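Eps1p (Saccharomyces cerevisiae, PDB 4TW5) belongs to the thioredoxin superfamily, as a yeast protein whose Thioredoxin-family region holds a disulfide-bonded Cys-X-X-Cys pair. Local coordinates at residues 13-16 with 17-20; 94-97 with 98-101. All coordinates share one frame; numbering follows the deposited sequence.

How the contacts relate
Both contacts are local and both belong to the Thioredoxin-family part of the chain, in which the C37–C40 disulfide forms the Cys-X-X-Cys pair. Contact 1 is the turn that leads into helix 19-23, beside strand 63-69 at one edge of the four-stranded mixed sheet; contact 2 is a bulge in strand 95-99, the strand at the other edge. Their centres lie about 17 Å apart and their nearest atoms about 7 Å apart, without touching. Strands 27-33 and 87-92 separate the two edge strands. Contact 1 is organised by an Asx turn, in which a side chain bonds the backbone, and contact 2 by a classic beta bulge.

Contact 1 of 2, residues 13-16 with 17-20; sequences PLNP and TNFK
The side-chain amide of N15 closes over the turn, its end reaching T17. With chi1 at 56°, CG is lodged between the backbone N and the carbonyl carbon, and this bends the amide back over the following residues. From CB the chain reaches CG, which lies 3.5 Å from T17 OG1. OD1 does the gripping: T17 N donates to N15 OD1 at 2.9 Å, arriving in the carbonyl plane on a lone pair, and T17 OG1 also donates to N15 OD1. That second separation, 2.4 Å, is very short, so its exact length is doubtful. On the other branch, N15 ND2 approaches N18 ND2 to 4.1 Å, the two amide planes being nearly parallel, 15° apart.

The main-chain carbonyl of N15 closes the same corner. N18 N donates to N15 O at 2.8 Å, and F19 N makes a weak bond to that oxygen. A water between P13 O and N18 ND2 bridges the entry to the turn, its link to ND2 being weak. On the apolar side, L14 CB sits at the edge of the F19 ring, 4.1 Å from F19 CD1, while L14 CD2 is 4.0 Å from N18 CB. L14 and F19 both also pack on V68 of strand 63-69, and F19 reaches I30 and F32 of strand 27-33. An Asx turn closed by N15 OD1 and T17 N, overlapping a beta turn over N15-N18, thus brings the chain into helix 19-23 of the thioredoxin fold.

Contact 2 of 2, residues 94-97 with 98-101; sequences SGYI and KSFT
The phenol ring of Y96 lies along the backbone of K98 and S99, with K98 N over the centre of one face, 3.7 Å above the plane, and S99 OG at the ring edge, near that plane. Toward the hydroxyl end, Y96 CZ comes 3.5 Å from K98 C and Y96 CE1 comes 3.5 Å from K98 O, so the peptide linking K98 to S99 runs beneath the outer half of the ring. Extension of CG away from the backbone N (chi1 177°) carries the ring forward along the strand instead of off to its flank. At its end, Y96 OH and S99 OG share a short hydrogen bond of 2.5 Å, in which either may be the donor. S99 N is also near, 2.9 Å from Y96 OH, but the angle is too poor for a bond.

Y96 and S99 can meet on one side because I97 and K98 interrupt the alternation of the strand. These two residues both face L90 in a classic beta bulge, and both bond to it through their backbones. Their side chains leave together on the side away from the tyrosine, I97 CG2 lying 4.0 Å from K98 CE. A bend at chi3 (73°) turns the end of the lysine, whose NZ forms salt bridges with E117 and D259.

The bulge belongs to the hairpin of strands 87-92 and 95-99, where Y96 and S99 rest on R89 and S99 also on E87. K98 links this edge strand to helix 107-118 and to helix 259-265, far along the chain, while F100 sets its ring against F113 of helix 107-118.

Contact 1 of 2, residues 13-16 with 17-20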
ATOM      1  N   PRO A  13      51.015  -1.193  36.623  1.00 47.07           N
ATOM      2  CA  PRO A  13      50.080  -0.105  36.349  1.00 49.15           C
ATOM      3  C   PRO A  13      50.782   1.050  35.648  1.00 49.85           C
ATOM      4  O   PRO A  13      51.979   1.245  35.851  1.00 53.45           O
ATOM      5  CB  PRO A  13      49.605   0.309  37.743  1.00 50.30           C
ATOM      6  CG  PRO A  13      49.728  -0.922  38.552  1.00 55.14           C
ATOM      7  CD  PRO A  13      50.922  -1.659  38.019  1.00 49.16           C
ATOM      8  N   LEU A  14      50.056   1.799  34.832  1.00 47.79           N
ATOM      9  CA  LEU A  14      50.620   3.015  34.279  1.00 51.16           C
ATOM     10  C   LEU A  14      50.726   4.038  35.405  1.00 53.80           C
ATOM     11  O   LEU A  14      49.856   4.094  36.272  1.00 54.86           O
ATOM     12  CB  LEU A  14      49.743   3.539  33.150  1.00 45.36           C
ATOM     13  CG  LEU A  14      49.618   2.553  31.992  1.00 49.30           C
ATOM     14  CD1 LEU A  14      48.833   3.156  30.869  1.00 43.10           C
ATOM     15  CD2 LEU A  14      51.005   2.138  31.521  1.00 47.41           C
ATOM     16  N   ASN A  15      51.755   4.875  35.365  1.00 50.08           N
ATOM     17  CA  ASN A  15      51.958   5.892  36.393  1.00 50.72           C
ATOM     18  C   ASN A  15      52.272   7.203  35.673  1.00 50.39           C
ATOM     19  O   ASN A  15      52.393   7.190  34.449  1.00 47.53           O
ATOM     20  CB  ASN A  15      53.073   5.466  37.373  1.00 49.22           C
ATOM     21  CG  ASN A  15      54.398   5.145  36.680  1.00 49.81           C
ATOM     22  OD1 ASN A  15      54.877   5.903  35.844  1.00 50.95           O
ATOM     23  ND2 ASN A  15      54.995   4.018  37.043  1.00 46.84           N
ATOM     24  N   PRO A  16      52.400   8.332  36.408  1.00 52.44           N
ATOM     25  CA  PRO A  16      52.626   9.612  35.715  1.00 49.16           C
ATOM     26  C   PRO A  16      53.857   9.655  34.793  1.00 50.31           C
ATOM     27  O   PRO A  16      53.983  10.571  33.977  1.00 50.02           O
ATOM     28  CB  PRO A  16      52.772  10.601  36.875  1.00 48.90           C
ATOM     29  CG  PRO A  16      51.945  10.018  37.949  1.00 45.37           C
ATOM     30  CD  PRO A  16      52.078   8.546  37.835  1.00 47.20           C
ATOM     31  N   THR A  17      54.750   8.683  34.908  1.00 52.48           N
ATOM     32  CA  THR A  17      55.919   8.657  34.033  1.00 54.23           C
ATOM     33  C   THR A  17      55.603   7.962  32.712  1.00 53.21           C
ATOM     34  O   THR A  17      56.293   8.174  31.718  1.00 57.35           O
ATOM     35  CB  THR A  17      57.110   7.917  34.676  1.00 47.24           C
ATOM     36  OG1 THR A  17      56.889   6.501  34.598  1.00 44.22           O
ATOM     37  CG2 THR A  17      57.302   8.342  36.124  1.00 48.05           C
ATOM     38  N   ASN A  18      54.543   7.156  32.713  1.00 54.92           N
ATOM     39  CA  ASN A  18      54.188   6.287  31.586  1.00 54.77           C
ATOM     40  C   ASN A  18      52.944   6.631  30.812  1.00 48.16           C
ATOM     41  O   ASN A  18      52.833   6.283  29.635  1.00 41.62           O
ATOM     42  CB  ASN A  18      53.938   4.846  32.083  1.00 49.96           C
ATOM     43  CG  ASN A  18      55.187   4.059  32.281  1.00 51.81           C
ATOM     44  OD1 ASN A  18      56.228   4.371  31.705  1.00 62.92           O
ATOM     45  ND2 ASN A  18      55.087   2.984  33.058  1.00 52.98           N
ATOM     46  N   PHE A  19      52.023   7.323  31.471  1.00 48.48           N
ATOM     47  CA  PHE A  19      50.642   7.375  31.013  1.00 45.34           C
ATOM     48  C   PHE A  19      50.574   7.945  29.601  1.00 42.04           C
ATOM     49  O   PHE A  19      50.211   7.237  28.660  1.00 40.81           O
ATOM     50  CB  PHE A  19      49.791   8.195  32.000  1.00 44.04           C
ATOM     51  CG  PHE A  19      48.311   8.065  31.790  1.00 39.23           C
ATOM     52  CD1 PHE A  19      47.656   6.906  32.153  1.00 45.65           C
ATOM     53  CD2 PHE A  19      47.572   9.103  31.273  1.00 45.71           C
ATOM     54  CE1 PHE A  19      46.299   6.772  31.985  1.00 45.79           C
ATOM     55  CE2 PHE A  19      46.210   8.974  31.098  1.00 49.01           C
ATOM     56  CZ  PHE A  19      45.576   7.806  31.454  1.00 48.31           C
ATOM     57  N   LYS A  20      51.045   9.169  29.418  1.00 40.66           N
ATOM     58  CA  LYS A  20      50.855   9.818  28.135  1.00 42.97           C
ATOM     59  C   LYS A  20      51.716   9.188  27.038  1.00 41.57           C
ATOM     60  O   LYS A  20      51.293   9.093  25.887  1.00 40.21           O
ATOM     61  CB  LYS A  20      51.162  11.318  28.261  1.00 42.01           C
ATOM     62  CG  LYS A  20      51.385  12.015  26.932  1.00 52.69           C
ATOM     63  CD  LYS A  20      51.122  13.503  27.021  1.00 62.33           C
ATOM     64  CE  LYS A  20      51.533  14.223  25.738  1.00 69.93           C
ATOM     65  NZ  LYS A  20      51.133  15.668  25.785  1.00 73.64           N
TER
HETATM   66  O   HOH W   1      54.164   1.379  34.670  1.00 48.60           O

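Contact 2 of 2, residues 94-97 with 98-101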
ATOM      1  N   SER A  94      44.287  10.703  21.177  1.00 23.99           N
ATOM      2  CA  SER A  94      43.697  12.013  21.513  1.00 30.50           C
ATOM      3  C   SER A  94      43.158  12.106  22.935  1.00 36.87           C
ATOM      4  O   SER A  94      42.818  13.200  23.385  1.00 39.12           O
ATOM      5  CB  SER A  94      42.582  12.409  20.541  1.00 23.30           C
ATOM      6  OG  SER A  94      42.999  12.272  19.192  1.00 23.90           O
ATOM      7  N   GLY A  95      43.004  10.980  23.627  1.00 28.93           N
ATOM      8  CA  GLY A  95      42.499  11.061  24.981  1.00 30.00           C
ATOM      9  C   GLY A  95      41.311  10.159  25.249  1.00 36.28           C
ATOM     10  O   GLY A  95      41.081   9.161  24.548  1.00 33.66           O
ATOM     11  N   TYR A  96      40.573  10.499  26.300  1.00 37.08           N
ATOM     12  CA  TYR A  96      39.417   9.717  26.717  1.00 38.73           C
ATOM     13  C   TYR A  96      38.396   9.570  25.585  1.00 38.20           C
ATOM     14  O   TYR A  96      38.216  10.482  24.788  1.00 38.41           O
ATOM     15  CB  TYR A  96      38.766  10.362  27.939  1.00 38.52           C
ATOM     16  CG  TYR A  96      37.518   9.666  28.418  1.00 40.21           C
ATOM     17  CD1 TYR A  96      37.616   8.482  29.120  1.00 40.11           C
ATOM     18  CD2 TYR A  96      36.248  10.204  28.210  1.00 44.39           C
ATOM     19  CE1 TYR A  96      36.499   7.829  29.586  1.00 45.01           C
ATOM     20  CE2 TYR A  96      35.106   9.550  28.689  1.00 41.51           C
ATOM     21  CZ  TYR A  96      35.252   8.357  29.380  1.00 43.94           C
ATOM     22  OH  TYR A  96      34.166   7.658  29.870  1.00 49.16           O
ATOM     23  N   ILE A  97      37.768   8.402  25.504  1.00 38.27           N
ATOM     24  CA  ILE A  97      36.720   8.153  24.534  1.00 37.15           C
ATOM     25  C   ILE A  97      35.408   7.802  25.233  1.00 40.56           C
ATOM     26  O   ILE A  97      34.404   8.492  25.048  1.00 39.52           O
ATOM     27  CB  ILE A  97      37.098   7.030  23.557  1.00 36.17           C
ATOM     28  CG1 ILE A  97      38.200   7.501  22.612  1.00 37.00           C
ATOM     29  CG2 ILE A  97      35.912   6.628  22.705  1.00 39.29           C
ATOM     30  CD1 ILE A  97      38.650   6.432  21.644  1.00 29.35           C
ATOM     31  N   LYS A  98      35.426   6.757  26.058  1.00 36.07           N
ATOM     32  CA  LYS A  98      34.213   6.272  26.705  1.00 39.80           C
ATOM     33  C   LYS A  98      34.531   5.319  27.850  1.00 43.42           C
ATOM     34  O   LYS A  98      35.652   4.836  27.948  1.00 40.87           O
ATOM     35  CB  LYS A  98      33.335   5.562  25.675  1.00 45.54           C
ATOM     36  CG  LYS A  98      33.883   4.193  25.281  1.00 42.97           C
ATOM     37  CD  LYS A  98      32.948   3.430  24.359  1.00 42.46           C
ATOM     38  CE  LYS A  98      32.946   4.008  22.967  1.00 46.26           C
ATOM     39  NZ  LYS A  98      32.211   3.086  22.055  1.00 49.99           N
ATOM     40  N   SER A  99      33.553   5.049  28.713  1.00 44.13           N
ATOM     41  CA  SER A  99      33.733   4.072  29.798  1.00 46.23           C
ATOM     42  C   SER A  99      32.949   2.801  29.528  1.00 44.27           C
ATOM     43  O   SER A  99      31.910   2.835  28.884  1.00 54.77           O
ATOM     44  CB  SER A  99      33.306   4.657  31.152  1.00 46.91           C
ATOM     45  OG  SER A  99      34.136   5.748  31.529  1.00 51.02           O
ATOM     46  N   PHE A 100      33.433   1.687  30.060  1.00 44.62           N
ATOM     47  CA  PHE A 100      32.767   0.399  29.912  1.00 49.45           C
ATOM     48  C   PHE A 100      32.082   0.004  31.225  1.00 49.02           C
ATOM     49  O   PHE A 100      32.703  -0.561  32.128  1.00 51.08           O
ATOM     50  CB  PHE A 100      33.781  -0.658  29.471  1.00 43.44           C
ATOM     51  CG  PHE A 100      33.217  -2.049  29.348  1.00 44.67           C
ATOM     52  CD1 PHE A 100      32.396  -2.389  28.288  1.00 46.84           C
ATOM     53  CD2 PHE A 100      33.553  -3.032  30.263  1.00 46.94           C
ATOM     54  CE1 PHE A 100      31.899  -3.683  28.160  1.00 49.51           C
ATOM     55  CE2 PHE A 100      33.062  -4.322  30.137  1.00 44.19           C
ATOM     56  CZ  PHE A 100      32.236  -4.649  29.091  1.00 42.63           C
ATOM     57  N   THR A 101      30.794   0.314  31.316  1.00 53.37           N
ATOM     58  CA  THR A 101      30.033   0.165  32.550  1.00 53.62           C
ATOM     59  C   THR A 101      29.305  -1.161  32.622  1.00 55.55           C
ATOM     60  O   THR A 101      28.701  -1.494  33.639  1.00 58.61           O
ATOM     61  CB  THR A 101      29.003   1.267  32.682  1.00 55.55           C
ATOM     62  OG1 THR A 101      28.027   1.112  31.647  1.00 62.27           O
ATOM     63  CG2 THR A 101      29.667   2.627  32.563  1.00 49.04           C
TER